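Gamma-glutamyltransferase 1 Threonine peptidase. MEROPS family T03 (Pseudomonas nitroreducens, PDB 7D9E) probably transfers the gamma-glutamyl group of its substrates to water or to amino and amine acceptors, as a heterodimeric Ntn-hydrolase of peptidase family T03. Local coordinates at residues A[304-307]-A[308-312]; A[52-55]-A[56-60]; A[273-276]-A[277-280]; A[95-98]-A[99-103]. All coordinates share one frame; numbering follows the deposited sequence.

Contact 1. Residues A[304-307]-A[308-312]; sequences SEIE and KRVFA
E305 O sits at the edge of the R309 guanidinium, 3° from its plane, where NH1 of R309 donates to E305 O over 3.0 Å. The same NH1 forms a salt bridge with E305 OE1, also at 3.0 Å, and meets that oxygen from above its carboxylate; the two flat groups are turned 69° against each other. Both bonds are nearly straight. Another flat group, the F311 ring, has E307 O in plane at its edge, 3.3 Å from CD2 of F311, while the ring itself meets F98 of the neighbouring subunit at a shallow tilt.

The bend of R309 at chi2 (81°) folds its chain back alongside E305, so that the two side chains point the same way. K308 stands one turn after S304, its N bonded to S304 O at 2.9 Å, and its NZ is joined to E305 OE2 by a water that accepts from K308 NZ at 2.8 Å and donates to E305 OE2. The salt bridge of K308, however, is to D132 of the neighbouring subunit.

E305 OE1 also accepts from S350 OG and N345 N, and R309 NE pairs with E343. With so many donors around it, the buried carboxylate of E305 is probably held ionised, and this charged network ties helix 297-317 to the segments that follow it and to the partner subunit.

Contact 2. Residues A[52-55]-A[56-60]; sequences NAVD and AAVAT
The backbone enters the helix at N52 and runs on in regular i to i+4 steps, with A56 N bonded to N52 O at 2.9 Å and V58 N to V54 O, also at 2.9 Å. N52 and D55 close this first turn as a reciprocal capping box. N52 OD1 takes a straight bond from D55 N at 2.9 Å, nearly in line with its own C=O, and a weak one from V54 N. In return D55 OD2 accepts from N52 N at 2.9 Å through its anti lone pair. The carboxylate swings back over the N-terminus because CG of D55 stands beside its own backbone N (chi1 -63°). As a result N52 OD1 and D55 OD2, both acceptors, lie only 3.1 Å apart.

One turn on, the valines line up: V58 CG2 rests 3.2 Å from V54 O and 4.4 Å from V54 CG1. Further along, T60 OG1 donates to A56 O at 2.7 Å. T60 N bonds to the same oxygen from the opposite face of the carbonyl.

D55 OD1 also takes the amides of K143 and L144, N52 ND2 donates to F141 O, and A53 N is bonded to D8 of the neighbouring subunit. The cap thus satisfies N-H groups of the opening turn, and the negative carboxylate at this end would probably be stabilised by the helix dipole, while the same two side chains fasten helix 53-67 to the end of helix 130-141 and the residues just beyond it.

Contact 3. Residues A[273-276]-A[277-280]; sequences IALA and QLIG
L278 lies across the carbonyl of A274: its N is bonded to A274 O at 2.7 Å, and its CG comes to 3.2 Å from that same oxygen. Beyond CG, its CD1 branch touches two side chains of the preceding turn, A274 at CB (L278 CD1 to A274 CB, 4.4 Å) and L275 at its methyl (L278 CD1 to L275 CD2, 4.4 Å). I279 takes the next place round the helix, its CD1 lying 4.5 Å from L275 CB. At G280, N bonds to A276 O at 2.9 Å, from above the carbonyl plane. Q277 works on a different side. Its chain is straight at chi2 (-177°) and runs beside I273 in the same direction; Q277 CG passes 3.3 Å from I273 O, and Q277 NE2 reaches 4.0 Å from I273 CG2. The methyl therefore flanks the amide, whose hydrogen bonds are made farther out.

Those bonds form the second shell: NE2 of Q277 donates to L331 O and to D313 OD2, the latter on helix 297-317, and this fixes the rotation of the amide. A274 and L278 lean on V310, and L278 also on I306, of that helix. L275 and I279 pack on strands 248-257 and 260-264, and together with L278 they meet F102 of the neighbouring subunit.

Helix 271-284 is thus sandwiched: one flank carries helix 297-317 and another rests on the antiparallel sheet strands, a layering of helices on sheet consistent with the alpha-beta-beta-alpha architecture of the Ntn-hydrolases.

Contact 4. Residues A[95-98]-A[99-103]; sequences EIAP and KAATK
The CB of K99 follows directly on P98, 3.7 Å from P98 C as the peptide link requires, and the chain then leaves the turn. CG stands beside the backbone N (chi1 -72°), the chain stays extended through CD and CE, and a last bend at chi4 (-66°) turns the tip, so that NZ ends in a salt bridge with D244 of helix 239-244. The backbone N of K99 donates to D241 OD1; three acidic residues of one helix thus meet K99: D240 by packing on its side chain, D241 at its amide and D244 at its tip.

The turn behind it is a type I beta turn from P98 to A101, with K99 and A100 at its corners. Its closing bond runs from A101 N to P98 O at 2.9 Å; the N-H points well at the oxygen, yet the donor stands 59° above the carbonyl plane. Inside the bend A101 faces back toward its start: A101 CB lies 3.2 Å from P98 O, 3.9 Å from A97 CB and 4.3 Å from P98 CD. The methyl of A97 and the proline ring thus form a small apolar patch with A101, continued by L236 and I237 against P98 and by I64 of the neighbouring subunit against A101.

Chemically the loop is two-sided. The alanines and proline of its inner side are buried against protein, whereas K99 and A100 lie at the surface; the lysine's charge is probably balanced by D244, and the salt bridge ties the exposed corner to helix 239-244, while the proline ring restricts the backbone where the turn begins.

In the fold
Contacts 1 and 3 belong together: their centres are about 10 Å apart, and V310 of helix 297-317 also packs against Q277 of helix 271-284. Both are buried, but contact 3 is mostly apolar, lying between a helix and sheet strands, whereas contact 1 adds charged pairs that reach other segments and the neighbouring subunit. Contact 2, about 36 Å from contact 1 between centres and on the opposite side of the chain's centre, is also buried, yet its chemistry is that of a helix start. Contact 4 is the one loop contact, partly at the surface, where a turn and one lysine replace helical spacing. Every one of them also meets the partner subunit.

Contact 1. Residues A[304-307]-A[308-312]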
# COMPACT_ATOMS: atom_id res chain seq x y z
N SER A 304 -17.46 -3.74 -11.66
CA SER A 304 -18.06 -4.16 -10.40
C SER A 304 -18.40 -5.64 -10.41
O SER A 304 -18.22 -6.32 -9.39
CB SER A 304 -19.32 -3.33 -10.12
OG SER A 304 -19.00 -1.93 -10.05
N GLU A 305 -18.86 -6.16 -11.55
CA GLU A 305 -19.18 -7.58 -11.63
C GLU A 305 -17.93 -8.43 -11.47
O GLU A 305 -17.97 -9.51 -10.86
CB GLU A 305 -19.84 -7.89 -12.98
CG GLU A 305 -21.30 -7.50 -13.06
CD GLU A 305 -22.20 -8.45 -12.27
OE1 GLU A 305 -22.22 -9.67 -12.58
OE2 GLU A 305 -22.87 -7.98 -11.33
N ILE A 306 -16.81 -7.96 -12.02
CA ILE A 306 -15.55 -8.67 -11.84
C ILE A 306 -15.11 -8.58 -10.38
O ILE A 306 -14.72 -9.58 -9.77
CB ILE A 306 -14.47 -8.12 -12.79
CG1 ILE A 306 -14.96 -8.17 -14.24
CG2 ILE A 306 -13.21 -8.94 -12.63
CD1 ILE A 306 -13.98 -7.57 -15.23
N GLU A 307 -15.21 -7.39 -9.79
CA GLU A 307 -14.77 -7.18 -8.41
C GLU A 307 -15.56 -8.03 -7.43
O GLU A 307 -15.00 -8.47 -6.42
CB GLU A 307 -14.81 -5.69 -8.06
CG GLU A 307 -13.76 -4.92 -8.87
CD GLU A 307 -14.05 -3.45 -9.04
OE1 GLU A 307 -15.16 -3.00 -8.72
OE2 GLU A 307 -13.13 -2.75 -9.54
N LYS A 308 -16.83 -8.31 -7.73
CA LYS A 308 -17.62 -9.18 -6.86
C LYS A 308 -16.92 -10.51 -6.65
O LYS A 308 -16.85 -11.02 -5.52
CB LYS A 308 -19.00 -9.42 -7.47
CG LYS A 308 -20.03 -8.33 -7.15
CD LYS A 308 -21.34 -8.66 -7.83
CE LYS A 308 -22.56 -8.09 -7.11
NZ LYS A 308 -22.52 -6.59 -7.02
N ARG A 309 -16.43 -11.11 -7.74
CA ARG A 309 -15.84 -12.44 -7.66
C ARG A 309 -14.47 -12.39 -7.01
O ARG A 309 -14.10 -13.28 -6.24
CB ARG A 309 -15.76 -13.06 -9.06
CG ARG A 309 -17.05 -13.73 -9.52
CD ARG A 309 -18.04 -12.70 -10.04
NE ARG A 309 -19.36 -13.28 -10.25
CZ ARG A 309 -20.40 -12.62 -10.74
NH1 ARG A 309 -20.27 -11.35 -11.08
NH2 ARG A 309 -21.58 -13.22 -10.86
N VAL A 310 -13.70 -11.35 -7.31
CA VAL A 310 -12.38 -11.16 -6.71
C VAL A 310 -12.49 -11.05 -5.20
O VAL A 310 -11.72 -11.68 -4.45
CB VAL A 310 -11.71 -9.91 -7.33
CG1 VAL A 310 -10.44 -9.54 -6.57
CG2 VAL A 310 -11.42 -10.15 -8.78
N PHE A 311 -13.44 -10.25 -4.71
CA PHE A 311 -13.53 -10.07 -3.27
C PHE A 311 -14.14 -11.29 -2.59
O PHE A 311 -13.84 -11.54 -1.42
CB PHE A 311 -14.27 -8.79 -2.93
CG PHE A 311 -13.37 -7.59 -2.95
CD1 PHE A 311 -12.64 -7.24 -1.83
CD2 PHE A 311 -13.22 -6.84 -4.11
CE1 PHE A 311 -11.78 -6.15 -1.85
CE2 PHE A 311 -12.34 -5.73 -4.14
CZ PHE A 311 -11.65 -5.40 -3.00
N ALA A 312 -14.97 -12.06 -3.30
CA ALA A 312 -15.45 -13.31 -2.71
C ALA A 312 -14.28 -14.25 -2.40
O ALA A 312 -14.23 -14.85 -1.32
CB ALA A 312 -16.43 -14.01 -3.65
O HOH W 1 -22.07 -5.85 -9.71

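Contact 2. Residues A[52-55]-A[56-60]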
# COMPACT_ATOMS: atom_id res chain seq x y z
N ASN A 52 21.93 4.09 -7.42
CA ASN A 52 20.96 3.31 -8.19
C ASN A 52 19.56 3.47 -7.61
O ASN A 52 19.32 4.22 -6.65
CB ASN A 52 21.46 1.87 -8.38
CG ASN A 52 21.45 1.05 -7.10
OD1 ASN A 52 20.70 1.34 -6.17
ND2 ASN A 52 22.29 0.03 -7.04
N ALA A 53 18.59 2.81 -8.24
CA ALA A 53 17.21 2.99 -7.83
C ALA A 53 17.01 2.55 -6.38
O ALA A 53 16.17 3.11 -5.68
CB ALA A 53 16.25 2.22 -8.74
N VAL A 54 17.77 1.56 -5.93
CA VAL A 54 17.61 1.08 -4.56
C VAL A 54 18.21 2.07 -3.57
O VAL A 54 17.61 2.37 -2.54
CB VAL A 54 18.19 -0.34 -4.40
CG1 VAL A 54 18.19 -0.75 -2.93
CG2 VAL A 54 17.40 -1.33 -5.25
N ASP A 55 19.41 2.60 -3.88
CA ASP A 55 19.96 3.68 -3.07
C ASP A 55 18.95 4.81 -2.94
O ASP A 55 18.70 5.34 -1.84
CB ASP A 55 21.24 4.24 -3.69
CG ASP A 55 22.34 3.22 -3.75
OD1 ASP A 55 22.61 2.58 -2.70
OD2 ASP A 55 22.91 3.05 -4.85
N ALA A 56 18.37 5.21 -4.06
CA ALA A 56 17.43 6.32 -4.04
C ALA A 56 16.19 5.96 -3.25
O ALA A 56 15.65 6.80 -2.51
CB ALA A 56 17.07 6.71 -5.47
N ALA A 57 15.74 4.71 -3.36
CA ALA A 57 14.56 4.28 -2.62
C ALA A 57 14.79 4.29 -1.12
O ALA A 57 13.91 4.68 -0.35
CB ALA A 57 14.12 2.89 -3.10
N VAL A 58 15.98 3.87 -0.68
CA VAL A 58 16.30 3.91 0.75
C VAL A 58 16.26 5.34 1.26
O VAL A 58 15.61 5.65 2.27
CB VAL A 58 17.66 3.26 1.00
CG1 VAL A 58 18.08 3.47 2.44
CG2 VAL A 58 17.58 1.79 0.64
N ALA A 59 16.94 6.25 0.57
CA ALA A 59 16.96 7.64 1.02
C ALA A 59 15.55 8.21 1.02
O ALA A 59 15.17 8.94 1.95
CB ALA A 59 17.91 8.45 0.14
N THR A 60 14.74 7.87 0.01
CA THR A 60 13.38 8.40 -0.10
C THR A 60 12.49 7.87 1.01
O THR A 60 11.72 8.62 1.63
CB THR A 60 12.83 8.04 -1.48
OG1 THR A 60 13.63 8.65 -2.49
CG2 THR A 60 11.38 8.51 -1.62

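Contact 3. Residues A[273-276]-A[277-280]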
# COMPACT_ATOMS: atom_id res chain seq x y z
N ILE A 273 -3.00 -11.80 -6.60
CA ILE A 273 -4.09 -12.68 -6.99
C ILE A 273 -5.24 -11.86 -7.56
O ILE A 273 -5.80 -12.20 -8.61
CB ILE A 273 -4.50 -13.57 -5.81
CG1 ILE A 273 -3.36 -14.56 -5.51
CG2 ILE A 273 -5.82 -14.30 -6.10
CD1 ILE A 273 -3.51 -15.27 -4.20
N ALA A 274 -5.60 -10.77 -6.88
CA ALA A 274 -6.67 -9.92 -7.38
C ALA A 274 -6.37 -9.42 -8.79
O ALA A 274 -7.23 -9.50 -9.67
CB ALA A 274 -6.93 -8.75 -6.44
N LEU A 275 -5.17 -8.87 -9.02
CA LEU A 275 -4.85 -8.36 -10.35
C LEU A 275 -4.82 -9.47 -11.39
O LEU A 275 -5.26 -9.27 -12.53
CB LEU A 275 -3.54 -7.57 -10.34
CG LEU A 275 -3.69 -6.19 -9.70
CD1 LEU A 275 -2.35 -5.62 -9.30
CD2 LEU A 275 -4.38 -5.25 -10.68
N ALA A 276 -4.31 -10.66 -11.03
CA ALA A 276 -4.32 -11.76 -11.98
C ALA A 276 -5.76 -12.08 -12.40
O ALA A 276 -6.04 -12.28 -13.59
CB ALA A 276 -3.65 -12.99 -11.36
N GLN A 277 -6.69 -12.03 -11.43
CA GLN A 277 -8.09 -12.30 -11.73
C GLN A 277 -8.74 -11.14 -12.47
O GLN A 277 -9.51 -11.37 -13.42
CB GLN A 277 -8.84 -12.60 -10.44
CG GLN A 277 -8.41 -13.92 -9.80
CD GLN A 277 -9.21 -14.26 -8.56
OE1 GLN A 277 -9.96 -13.44 -8.04
NE2 GLN A 277 -9.05 -15.48 -8.07
N LEU A 278 -8.48 -9.90 -12.04
CA LEU A 278 -9.10 -8.74 -12.69
C LEU A 278 -8.67 -8.65 -14.15
O LEU A 278 -9.51 -8.50 -15.05
CB LEU A 278 -8.72 -7.46 -11.95
CG LEU A 278 -9.37 -7.28 -10.58
CD1 LEU A 278 -8.52 -6.30 -9.78
CD2 LEU A 278 -10.82 -6.83 -10.62
N ILE A 279 -7.36 -8.75 -14.40
CA ILE A 279 -6.85 -8.67 -15.76
C ILE A 279 -7.30 -9.87 -16.58
O ILE A 279 -7.76 -9.73 -17.72
CB ILE A 279 -5.32 -8.52 -15.75
CG1 ILE A 279 -4.93 -7.18 -15.12
CG2 ILE A 279 -4.74 -8.70 -17.13
CD1 ILE A 279 -3.47 -7.07 -14.78
N GLY A 280 -7.21 -11.06 -15.99
CA GLY A 280 -7.56 -12.25 -16.74
C GLY A 280 -9.02 -12.29 -17.11
O GLY A 280 -9.39 -12.69 -18.22

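Contact 4. Residues A[95-98]-A[99-103]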
# COMPACT_ATOMS: atom_id res chain seq x y z
N GLU A 95 4.53 -6.03 8.77
CA GLU A 95 4.57 -6.33 10.19
C GLU A 95 4.07 -7.73 10.48
O GLU A 95 3.30 -8.32 9.73
CB GLU A 95 3.68 -5.35 10.93
CG GLU A 95 4.08 -3.90 10.81
CD GLU A 95 3.25 -3.17 9.78
OE1 GLU A 95 3.07 -3.72 8.66
OE2 GLU A 95 2.72 -2.07 10.08
N ILE A 96 4.48 -8.25 11.64
CA ILE A 96 4.02 -9.54 12.14
C ILE A 96 3.29 -9.33 13.47
O ILE A 96 3.61 -8.41 14.23
CB ILE A 96 5.13 -10.60 12.30
CG1 ILE A 96 6.23 -10.11 13.21
CG2 ILE A 96 5.73 -10.99 10.93
CD1 ILE A 96 7.34 -11.13 13.42
N ALA A 97 2.33 -10.20 13.75
CA ALA A 97 1.67 -10.15 15.05
C ALA A 97 2.68 -10.47 16.15
O ALA A 97 3.50 -11.38 16.00
CB ALA A 97 0.54 -11.18 15.12
N PRO A 98 2.62 -9.75 17.28
CA PRO A 98 3.46 -10.12 18.43
C PRO A 98 3.20 -11.54 18.91
O PRO A 98 2.14 -12.12 18.71
CB PRO A 98 3.12 -9.07 19.50
CG PRO A 98 2.20 -8.07 18.84
CD PRO A 98 1.85 -8.51 17.48
N LYS A 99 4.23 -12.11 19.54
CA LYS A 99 4.15 -13.48 20.03
C LYS A 99 3.01 -13.65 21.02
O LYS A 99 2.45 -14.75 21.14
CB LYS A 99 5.48 -13.86 20.67
CG LYS A 99 6.59 -14.04 19.62
CD LYS A 99 7.95 -14.29 20.24
CE LYS A 99 9.07 -14.10 19.24
NZ LYS A 99 9.02 -15.13 18.15
N ALA A 100 2.65 -12.59 21.74
CA ALA A 100 1.57 -12.66 22.70
C ALA A 100 0.20 -12.37 22.09
O ALA A 100 -0.80 -12.39 22.82
CB ALA A 100 1.83 -11.68 23.86
N ALA A 101 0.11 -12.18 20.78
CA ALA A 101 -1.19 -11.98 20.16
C ALA A 101 -2.00 -13.27 20.18
O ALA A 101 -1.45 -14.38 20.19
CB ALA A 101 -1.01 -11.50 18.71
N THR A 102 -3.33 -13.13 20.19
CA THR A 102 -4.23 -14.27 20.23
C THR A 102 -5.47 -13.97 19.38
O THR A 102 -5.86 -12.82 19.21
CB THR A 102 -4.59 -14.63 21.69
OG1 THR A 102 -5.03 -16.00 21.76
CG2 THR A 102 -5.68 -13.71 22.22
N LYS A 103 -6.09 -15.06 18.89
CA LYS A 103 -7.19 -14.95 17.94
C LYS A 103 -8.29 -14.00 18.39
O LYS A 103 -8.80 -13.22 17.57
CB LYS A 103 -7.76 -16.36 17.70
CG LYS A 103 -8.93 -16.44 16.73
CD LYS A 103 -9.34 -17.92 16.50